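Local coordinates for ancestral congerin Con-anc (PDB 3AJY), which probably binds beta-galactosides, as a reconstructed ancestor of the fish galectins called congerins, and is seen here with a galactose-containing glycan in its pocket, at residues 10-15 with 116-121; 15-20 with 89-94; 31-36 with 121-126. All blocks are in the same frame, centred on the assembly; numbering follows the deposited sequence.

In the fold
Interactions 1 and 3 both use strand 117-125 of one sheet: 10-15 pairs briefly with its start and 31-36 with its remainder, and a classic bulge at Asn-119 and Phe-120, facing Gly-36, separates the two pairings. Interaction 2 belongs to the opposite sheet. Interaction 3 is the buried one, a regular ladder with a polar cluster on one face and apolar side chains on the other. Interactions 1 and 2 are partly buried and share Gly-15; interaction 1 leaves charged groups outside, interaction 2 threonines and the exposed Phe-17 ring. The inward groups meet between the sheets, where Ile-90 CD1 lies 4.0 Å from Ile-33 CG2 and Leu-18 CD2 lies 3.9 Å from Val-35 CG1.

Interaction 1: 10-15 with 116-121; sequences FDFKVG and EALNFL
Phe-12 and Leu-118 lie side by side and point the same way, into the protein interior. With CG of Phe-12 anti to its backbone N (chi1 -174°), the ring reaches alongside Leu-118: CE2 approaches the methyl CD1 of Leu-118 at 4.1 Å, and CD2 comes as near to its CB. The methyl meets the ring obliquely, so this is an oblique apolar contact between two side chains lying side by side.

Two backbone bonds run alongside this contact. Leu-118 N donates to Phe-12 O at 2.9 Å, nearly straight at 166°, and the same oxygen receives a CA-H contact from Ala-117. Further along, Val-14 N donates to Glu-116 O at 3.1 Å, a more bent bond (142°). Between these two bonds Lys-13 and Ala-117 form an antiparallel non-hydrogen-bonded pair with CA atoms 4.1 Å apart, both CB atoms directed to the face opposite the Phe-12 ring. From there Lys-13 extends away from Ala-117, and its NZ forms a salt bridge with Asp-11 OD2 of its own segment at 3.5 Å. At the outer end the side chains of Val-14 and Glu-116 cross, CG2 of Val-14 lying 3.7 Å from OE1 of Glu-116. Phe-12, the centre of an inverse gamma turn, gives its N-H to a water, N to O 2.8 Å.

Inside the sandwich, Phe-12 meets Phe-92 edge to face and touches Leu-134, while Phe-10 packs on Leu-5 of the second subunit. The arrangement is a short antiparallel edge pairing, charged outside and aromatic within, at the margin of the six-stranded sheet of a galectin beta-sandwich.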
loop_
_atom_site.group_PDB
_atom_site.type_symbol
_atom_site.label_atom_id
_atom_site.label_comp_id
_atom_site.label_asym_id
_atom_site.label_seq_id
_atom_site.Cartn_x
_atom_site.Cartn_y
_atom_site.Cartn_z
ATOM N N PHE A 10 -6.461 -4.472 0.930
ATOM C CA PHE A 10 -5.679 -4.472 2.156
ATOM C C PHE A 10 -6.615 -4.466 3.339
ATOM O O PHE A 10 -7.108 -3.414 3.741
ATOM C CB PHE A 10 -4.663 -3.317 2.201
ATOM C CG PHE A 10 -3.333 -3.631 1.527
ATOM C CD1 PHE A 10 -3.150 -4.813 0.785
ATOM C CD2 PHE A 10 -2.269 -2.725 1.612
ATOM C CE1 PHE A 10 -1.920 -5.100 0.157
ATOM C CE2 PHE A 10 -1.035 -2.995 0.985
ATOM C CZ PHE A 10 -0.857 -4.180 0.259
ATOM N N ASP A 11 -6.879 -5.660 3.862
ATOM C CA ASP A 11 -7.706 -5.834 5.038
ATOM C C ASP A 11 -6.752 -6.059 6.233
ATOM O O ASP A 11 -6.340 -7.193 6.523
ATOM C CB ASP A 11 -8.668 -7.007 4.782
ATOM C CG ASP A 11 -9.735 -7.184 5.855
ATOM O OD1 ASP A 11 -9.807 -6.403 6.839
ATOM O OD2 ASP A 11 -10.521 -8.158 5.705
ATOM N N PHE A 12 -6.366 -4.959 6.894
ATOM C CA PHE A 12 -5.420 -5.034 8.015
ATOM C C PHE A 12 -6.205 -5.416 9.251
ATOM O O PHE A 12 -6.702 -4.561 9.999
ATOM C CB PHE A 12 -4.618 -3.719 8.189
ATOM C CG PHE A 12 -3.519 -3.785 9.244
ATOM C CD1 PHE A 12 -2.878 -5.002 9.549
ATOM C CD2 PHE A 12 -3.101 -2.616 9.917
ATOM C CE1 PHE A 12 -1.857 -5.071 10.510
ATOM C CE2 PHE A 12 -2.080 -2.668 10.884
ATOM C CZ PHE A 12 -1.453 -3.906 11.186
ATOM N N LYS A 13 -6.355 -6.724 9.426
ATOM C CA LYS A 13 -7.173 -7.275 10.487
ATOM C C LYS A 13 -6.305 -8.168 11.374
ATOM O O LYS A 13 -5.149 -8.396 11.054
ATOM C CB LYS A 13 -8.368 -8.043 9.892
ATOM C CG LYS A 13 -7.993 -9.290 9.074
ATOM C CD LYS A 13 -9.256 -9.992 8.594
ATOM C CE LYS A 13 -8.943 -11.124 7.632
ATOM N NZ LYS A 13 -10.184 -11.480 6.877
ATOM N N VAL A 14 -6.844 -8.638 12.498
ATOM C CA VAL A 14 -6.088 -9.518 13.414
ATOM C C VAL A 14 -5.441 -10.678 12.640
ATOM O O VAL A 14 -6.102 -11.335 11.829
ATOM C CB VAL A 14 -6.983 -10.051 14.585
ATOM C CG1 VAL A 14 -6.225 -11.058 15.466
ATOM C CG2 VAL A 14 -7.522 -8.901 15.417
ATOM N N GLY A 15 -4.146 -10.900 12.874
ATOM C CA GLY A 15 -3.408 -11.961 12.191
ATOM C C GLY A 15 -2.729 -11.556 10.890
ATOM O O GLY A 15 -1.938 -12.326 10.340
ATOM N N GLU A 116 -10.384 -4.664 15.715
ATOM C CA GLU A 116 -10.189 -5.949 15.049
ATOM C C GLU A 116 -9.662 -5.736 13.630
ATOM O O GLU A 116 -9.116 -6.662 13.014
ATOM C CB GLU A 116 -11.519 -6.711 15.004
ATOM C CG GLU A 116 -12.014 -7.167 16.380
ATOM C CD GLU A 116 -11.956 -8.690 16.583
ATOM O OE1 GLU A 116 -11.149 -9.383 15.904
ATOM O OE2 GLU A 116 -12.735 -9.196 17.434
ATOM N N ALA A 117 -9.834 -4.513 13.128
ATOM C CA ALA A 117 -9.389 -4.130 11.806
ATOM C C ALA A 117 -9.101 -2.634 11.785
ATOM O O ALA A 117 -9.835 -1.853 12.419
ATOM C CB ALA A 117 -10.454 -4.465 10.782
ATOM N N LEU A 118 -8.040 -2.245 11.069
ATOM C CA LEU A 118 -7.657 -0.822 10.911
ATOM C C LEU A 118 -7.685 -0.394 9.454
ATOM O O LEU A 118 -7.188 -1.118 8.597
ATOM C CB LEU A 118 -6.272 -0.548 11.509
ATOM C CG LEU A 118 -6.075 -0.996 12.962
ATOM C CD1 LEU A 118 -4.638 -0.762 13.395
ATOM C CD2 LEU A 118 -7.061 -0.299 13.902
ATOM N N ASN A 119 -8.255 0.784 9.175
ATOM C CA ASN A 119 -8.484 1.211 7.791
ATOM C C ASN A 119 -7.639 2.394 7.313
ATOM O O ASN A 119 -7.764 2.826 6.161
ATOM C CB ASN A 119 -9.969 1.508 7.556
ATOM C CG ASN A 119 -10.845 0.283 7.752
ATOM O OD1 ASN A 119 -10.955 -0.583 6.854
ATOM N ND2 ASN A 119 -11.485 0.197 8.928
ATOM N N PHE A 120 -6.783 2.904 8.187
ATOM C CA PHE A 120 -5.991 4.091 7.883
ATOM C C PHE A 120 -4.543 3.904 8.300
ATOM O O PHE A 120 -4.271 3.435 9.391
ATOM C CB PHE A 120 -6.603 5.324 8.559
ATOM C CG PHE A 120 -5.764 6.565 8.447
ATOM C CD1 PHE A 120 -4.737 6.811 9.359
ATOM C CD2 PHE A 120 -6.009 7.505 7.430
ATOM C CE1 PHE A 120 -3.956 7.975 9.274
ATOM C CE2 PHE A 120 -5.231 8.675 7.340
ATOM C CZ PHE A 120 -4.204 8.905 8.257
ATOM N N LEU A 121 -3.635 4.263 7.394
ATOM C CA LEU A 121 -2.193 4.279 7.629
ATOM C C LEU A 121 -1.584 5.574 7.096
ATOM O O LEU A 121 -1.898 6.006 5.991
ATOM C CB LEU A 121 -1.509 3.093 6.915
ATOM C CG LEU A 121 0.009 3.181 6.657
ATOM C CD1 LEU A 121 0.817 3.057 7.930
ATOM C CD2 LEU A 121 0.516 2.129 5.644
HETATM O O HOH W 1 -7.714 -2.466 6.663
#

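Interaction 2: 15-20 with 89-94; sequences GKFLTV and TITFDT
Strands 18-20 and 89-92 run antiparallel, their axes 159° apart and 4.6 Å at closest approach, with Leu-18 and Ile-90 as a hydrogen-bonded pair: Leu-18 N donates to Ile-90 O and Ile-90 N to Leu-18 O, each at 2.8 Å. Next to it, Thr-19 faces Thr-89 in a non-hydrogen-bonded pair, and the two hydroxyls hydrogen-bond, OG1 to OG1, at 2.7 Å. Both threonines have OG1 anti to the carbonyl carbon, and their side chains cross at an angle, which brings the oxygens tip to tip.

On this same outer face the Phe-17 ring lies alongside Thr-91, both side chains pointing the same way. CB of Thr-91 sits over one ring face, 4.0 Å from the centroid and only 20° off the normal, a CH-pi contact. The methyl CG2 of Thr-91 comes to 3.7 Å from CE2 of Phe-17, while the methyl of Thr-89 touches the ring at its edge, near its plane. Turned anti to its backbone N (chi1 -169°), Thr-91 OG1 lies over the centre of the Phe-17 ring, 4.0 Å above its plane, and receives a hydrogen bond from a water at 2.7 Å; that water in turn accepts from Phe-92 N at 2.8 Å, beside the loop leading back to Gly-15.

Leu-18 and Ile-90 project from the opposite face into the sandwich, where both touch Phe-12 and Leu-18 also meets Val-132 and Leu-134. Within the five-stranded sheet, backbone hydrogen bonds join strand 18-24 to 127-134, between Thr-19 and Lys-133, and strand 85-92 to 96-101, between Thr-91 and Tyr-98.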
loop_
_atom_site.group_PDB
_atom_site.type_symbol
_atom_site.label_atom_id
_atom_site.label_comp_id
_atom_site.label_asym_id
_atom_site.label_seq_id
_atom_site.Cartn_x
_atom_site.Cartn_y
_atom_site.Cartn_z
ATOM N N GLY A 15 -4.146 -10.900 12.874
ATOM C CA GLY A 15 -3.408 -11.961 12.191
ATOM C C GLY A 15 -2.729 -11.556 10.890
ATOM O O GLY A 15 -1.938 -12.326 10.340
ATOM N N LYS A 16 -3.044 -10.363 10.377
ATOM C CA LYS A 16 -2.354 -9.847 9.200
ATOM C C LYS A 16 -1.126 -9.055 9.627
ATOM O O LYS A 16 -1.105 -8.485 10.717
ATOM C CB LYS A 16 -3.294 -8.998 8.327
ATOM C CG LYS A 16 -4.406 -9.826 7.642
ATOM C CD LYS A 16 -3.830 -10.729 6.542
ATOM C CE LYS A 16 -4.773 -11.862 6.188
ATOM N NZ LYS A 16 -4.265 -12.536 4.964
ATOM N N PHE A 17 -0.106 -9.044 8.773
ATOM C CA PHE A 17 1.156 -8.380 9.060
ATOM C C PHE A 17 1.379 -7.217 8.108
ATOM O O PHE A 17 1.430 -7.404 6.893
ATOM C CB PHE A 17 2.319 -9.377 8.945
ATOM C CG PHE A 17 2.324 -10.423 10.011
ATOM C CD1 PHE A 17 1.421 -11.488 9.969
ATOM C CD2 PHE A 17 3.240 -10.352 11.067
ATOM C CE1 PHE A 17 1.433 -12.464 10.967
ATOM C CE2 PHE A 17 3.251 -11.327 12.071
ATOM C CZ PHE A 17 2.346 -12.386 12.014
ATOM N N LEU A 18 1.481 -6.016 8.665
ATOM C CA LEU A 18 1.701 -4.829 7.866
ATOM C C LEU A 18 3.162 -4.454 7.947
ATOM O O LEU A 18 3.647 -4.147 9.025
ATOM C CB LEU A 18 0.839 -3.652 8.370
ATOM C CG LEU A 18 0.975 -2.295 7.664
ATOM C CD1 LEU A 18 0.154 -2.232 6.363
ATOM C CD2 LEU A 18 0.555 -1.163 8.606
ATOM N N THR A 19 3.848 -4.465 6.807
ATOM C CA THR A 19 5.227 -3.993 6.722
ATOM C C THR A 19 5.278 -2.680 5.947
ATOM O O THR A 19 4.806 -2.622 4.823
ATOM C CB THR A 19 6.133 -5.024 5.986
ATOM O OG1 THR A 19 6.112 -6.268 6.702
ATOM C CG2 THR A 19 7.559 -4.520 5.905
ATOM N N VAL A 20 5.849 -1.645 6.562
ATOM C CA VAL A 20 6.128 -0.403 5.849
ATOM C C VAL A 20 7.648 -0.194 5.732
ATOM O O VAL A 20 8.417 -0.488 6.665
ATOM C CB VAL A 20 5.458 0.822 6.515
ATOM C CG1 VAL A 20 3.949 0.775 6.313
ATOM C CG2 VAL A 20 5.803 0.917 8.009
ATOM N N THR A 89 7.458 -3.820 10.847
ATOM C CA THR A 89 6.309 -4.736 10.675
ATOM C C THR A 89 5.424 -4.741 11.923
ATOM O O THR A 89 5.920 -4.833 13.058
ATOM C CB THR A 89 6.768 -6.172 10.307
ATOM O OG1 THR A 89 7.460 -6.133 9.050
ATOM C CG2 THR A 89 5.586 -7.129 10.175
ATOM N N ILE A 90 4.117 -4.637 11.701
ATOM C CA ILE A 90 3.133 -4.519 12.776
ATOM C C ILE A 90 2.037 -5.557 12.585
ATOM O O ILE A 90 1.553 -5.772 11.477
ATOM C CB ILE A 90 2.440 -3.120 12.782
ATOM C CG1 ILE A 90 3.480 -1.988 12.876
ATOM C CG2 ILE A 90 1.442 -3.032 13.947
ATOM C CD1 ILE A 90 2.905 -0.582 12.590
ATOM N N THR A 91 1.655 -6.205 13.669
ATOM C CA THR A 91 0.503 -7.087 13.652
ATOM C C THR A 91 -0.150 -6.903 14.997
ATOM O O THR A 91 0.449 -6.319 15.897
ATOM C CB THR A 91 0.899 -8.587 13.416
ATOM O OG1 THR A 91 -0.285 -9.352 13.164
ATOM C CG2 THR A 91 1.598 -9.162 14.611
ATOM N N PHE A 92 -1.364 -7.402 15.146
ATOM C CA PHE A 92 -2.071 -7.232 16.401
ATOM C C PHE A 92 -3.138 -8.275 16.658
ATOM O O PHE A 92 -3.693 -8.838 15.730
ATOM C CB PHE A 92 -2.716 -5.841 16.468
ATOM C CG PHE A 92 -3.768 -5.597 15.431
ATOM C CD1 PHE A 92 -3.419 -5.164 14.157
ATOM C CD2 PHE A 92 -5.113 -5.740 15.742
ATOM C CE1 PHE A 92 -4.384 -4.922 13.204
ATOM C CE2 PHE A 92 -6.097 -5.490 14.790
ATOM C CZ PHE A 92 -5.734 -5.083 13.517
ATOM N N ASP A 93 -3.441 -8.485 17.935
ATOM C CA ASP A 93 -4.668 -9.161 18.332
ATOM C C ASP A 93 -5.599 -8.179 19.070
ATOM O O ASP A 93 -5.334 -6.957 19.100
ATOM C CB ASP A 93 -4.349 -10.430 19.131
ATOM C CG ASP A 93 -3.572 -10.150 20.387
ATOM O OD1 ASP A 93 -2.627 -10.918 20.679
ATOM O OD2 ASP A 93 -3.916 -9.172 21.088
ATOM N N THR A 94 -6.688 -8.679 19.653
ATOM C CA THR A 94 -7.634 -7.784 20.350
ATOM C C THR A 94 -7.042 -7.112 21.595
ATOM O O THR A 94 -7.588 -6.127 22.093
ATOM C CB THR A 94 -8.969 -8.482 20.736
ATOM O OG1 THR A 94 -8.697 -9.794 21.258
ATOM C CG2 THR A 94 -9.904 -8.560 19.523
HETATM O O HOH W 2 -2.753 -8.236 12.910
HETATM O O HOH W 3 -1.460 -10.987 14.666
#

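Interaction 3: 31-36 with 121-126; sequences FSINVG and LSLAGD
This antiparallel ladder, in the six-stranded sheet that carries the glycan pocket, holds a second-shell residue of that pocket, Asn-34. Asn-34 pairs with Ser-122 through both backbone bonds, Asn-34 N to Ser-122 O at 2.9 Å and Ser-122 N to Asn-34 O at 3.0 Å; Ser-32 and Ala-124 repeat the pattern two residues along. On their common face the amide of Asn-34 spans two serines: ND2 donates to Ser-122 OG at 3.1 Å across the strands and to Ser-32 OG at 3.2 Å along its own, both oxygens about 20° from the amide plane. Its OD1 is hydrogen-bonded to His-45 ND1, so the network probably helps orient that pocket histidine.

The other face is apolar. Leu-121 lies beside Val-35 and Ile-33, its CD1 3.8 Å from Val-35 CG1 and 4.0 Å from Ile-33 CG2, while CD1 of Leu-123 meets Ile-33 CD1 at 3.9 Å and, obliquely, Phe-31 CD2 at 4.1 Å.

Ile-33 packs on Val-20 and Ile-88, Leu-121 on Val-20 and Leu-123 on Phe-86 of the opposite sheet. Strand 41-52 flanks 30-35 on its other side, and a strand of the second subunit pairs parallel with Leu-121, extending the sheet.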
loop_
_atom_site.group_PDB
_atom_site.type_symbol
_atom_site.label_atom_id
_atom_site.label_comp_id
_atom_site.label_asym_id
_atom_site.label_seq_id
_atom_site.Cartn_x
_atom_site.Cartn_y
_atom_site.Cartn_z
ATOM N N PHE A 31 10.170 10.641 12.946
ATOM C CA PHE A 31 9.185 10.217 11.972
ATOM C C PHE A 31 8.264 9.206 12.634
ATOM O O PHE A 31 8.679 8.500 13.566
ATOM C CB PHE A 31 9.841 9.693 10.679
ATOM C CG PHE A 31 10.293 8.261 10.754
ATOM C CD1 PHE A 31 11.493 7.931 11.367
ATOM C CD2 PHE A 31 9.518 7.244 10.195
ATOM C CE1 PHE A 31 11.920 6.591 11.432
ATOM C CE2 PHE A 31 9.936 5.911 10.260
ATOM C CZ PHE A 31 11.133 5.593 10.883
ATOM N N SER A 32 7.014 9.148 12.177
ATOM C CA SER A 32 6.005 8.290 12.796
ATOM C C SER A 32 5.286 7.405 11.801
ATOM O O SER A 32 5.157 7.730 10.622
ATOM C CB SER A 32 4.984 9.106 13.601
ATOM O OG SER A 32 4.261 9.986 12.761
ATOM N N ILE A 33 4.880 6.241 12.295
ATOM C CA ILE A 33 3.967 5.364 11.595
ATOM C C ILE A 33 2.689 5.420 12.395
ATOM O O ILE A 33 2.726 5.339 13.614
ATOM C CB ILE A 33 4.531 3.915 11.518
ATOM C CG1 ILE A 33 5.856 3.909 10.736
ATOM C CG2 ILE A 33 3.488 2.956 10.919
ATOM C CD1 ILE A 33 5.792 4.587 9.321
ATOM N N ASN A 34 1.566 5.609 11.712
ATOM C CA ASN A 34 0.271 5.764 12.359
ATOM C C ASN A 34 -0.775 4.840 11.755
ATOM O O ASN A 34 -0.974 4.818 10.544
ATOM C CB ASN A 34 -0.199 7.212 12.219
ATOM C CG ASN A 34 0.844 8.187 12.666
ATOM O OD1 ASN A 34 1.098 8.337 13.862
ATOM N ND2 ASN A 34 1.472 8.852 11.711
ATOM N N VAL A 35 -1.443 4.076 12.600
ATOM C CA VAL A 35 -2.494 3.216 12.114
ATOM C C VAL A 35 -3.743 3.359 12.978
ATOM O O VAL A 35 -3.655 3.399 14.200
ATOM C CB VAL A 35 -2.019 1.745 11.995
ATOM C CG1 VAL A 35 -0.897 1.639 10.950
ATOM C CG2 VAL A 35 -1.499 1.233 13.316
ATOM N N GLY A 36 -4.899 3.456 12.325
ATOM C CA GLY A 36 -6.158 3.585 13.034
ATOM C C GLY A 36 -7.323 3.744 12.092
ATOM O O GLY A 36 -7.476 2.973 11.149
ATOM N N LEU A 121 -3.635 4.263 7.394
ATOM C CA LEU A 121 -2.193 4.279 7.629
ATOM C C LEU A 121 -1.584 5.574 7.096
ATOM O O LEU A 121 -1.898 6.006 5.991
ATOM C CB LEU A 121 -1.509 3.093 6.915
ATOM C CG LEU A 121 0.009 3.181 6.657
ATOM C CD1 LEU A 121 0.817 3.057 7.930
ATOM C CD2 LEU A 121 0.516 2.129 5.644
ATOM N N SER A 122 -0.681 6.166 7.868
ATOM C CA SER A 122 0.148 7.245 7.351
ATOM C C SER A 122 1.529 7.115 7.933
ATOM O O SER A 122 1.726 6.423 8.929
ATOM C CB SER A 122 -0.422 8.611 7.750
ATOM O OG SER A 122 -0.292 8.795 9.147
ATOM N N LEU A 123 2.472 7.785 7.277
ATOM C CA LEU A 123 3.746 8.167 7.844
ATOM C C LEU A 123 3.751 9.693 7.975
ATOM O O LEU A 123 3.277 10.410 7.078
ATOM C CB LEU A 123 4.865 7.752 6.894
ATOM C CG LEU A 123 6.290 8.164 7.242
ATOM C CD1 LEU A 123 7.278 7.111 6.803
ATOM C CD2 LEU A 123 6.653 9.496 6.611
ATOM N N ALA A 124 4.316 10.189 9.067
ATOM C CA ALA A 124 4.419 11.635 9.265
ATOM C C ALA A 124 5.817 11.959 9.693
ATOM O O ALA A 124 6.555 11.058 10.132
ATOM C CB ALA A 124 3.403 12.119 10.315
ATOM N N GLY A 125 6.207 13.223 9.540
ATOM C CA GLY A 125 7.541 13.661 9.916
ATOM C C GLY A 125 8.628 13.474 8.867
ATOM O O GLY A 125 8.360 13.424 7.668
ATOM N N ASP A 126 9.862 13.374 9.336
ATOM C CA ASP A 126 11.037 13.508 8.508
ATOM C C ASP A 126 11.514 12.223 7.819
ATOM O O ASP A 126 12.657 11.808 7.981
ATOM C CB ASP A 126 12.134 14.117 9.357
ATOM C CG ASP A 126 11.680 15.421 10.030
ATOM O OD1 ASP A 126 11.952 15.582 11.229
ATOM O OD2 ASP A 126 11.016 16.257 9.346
#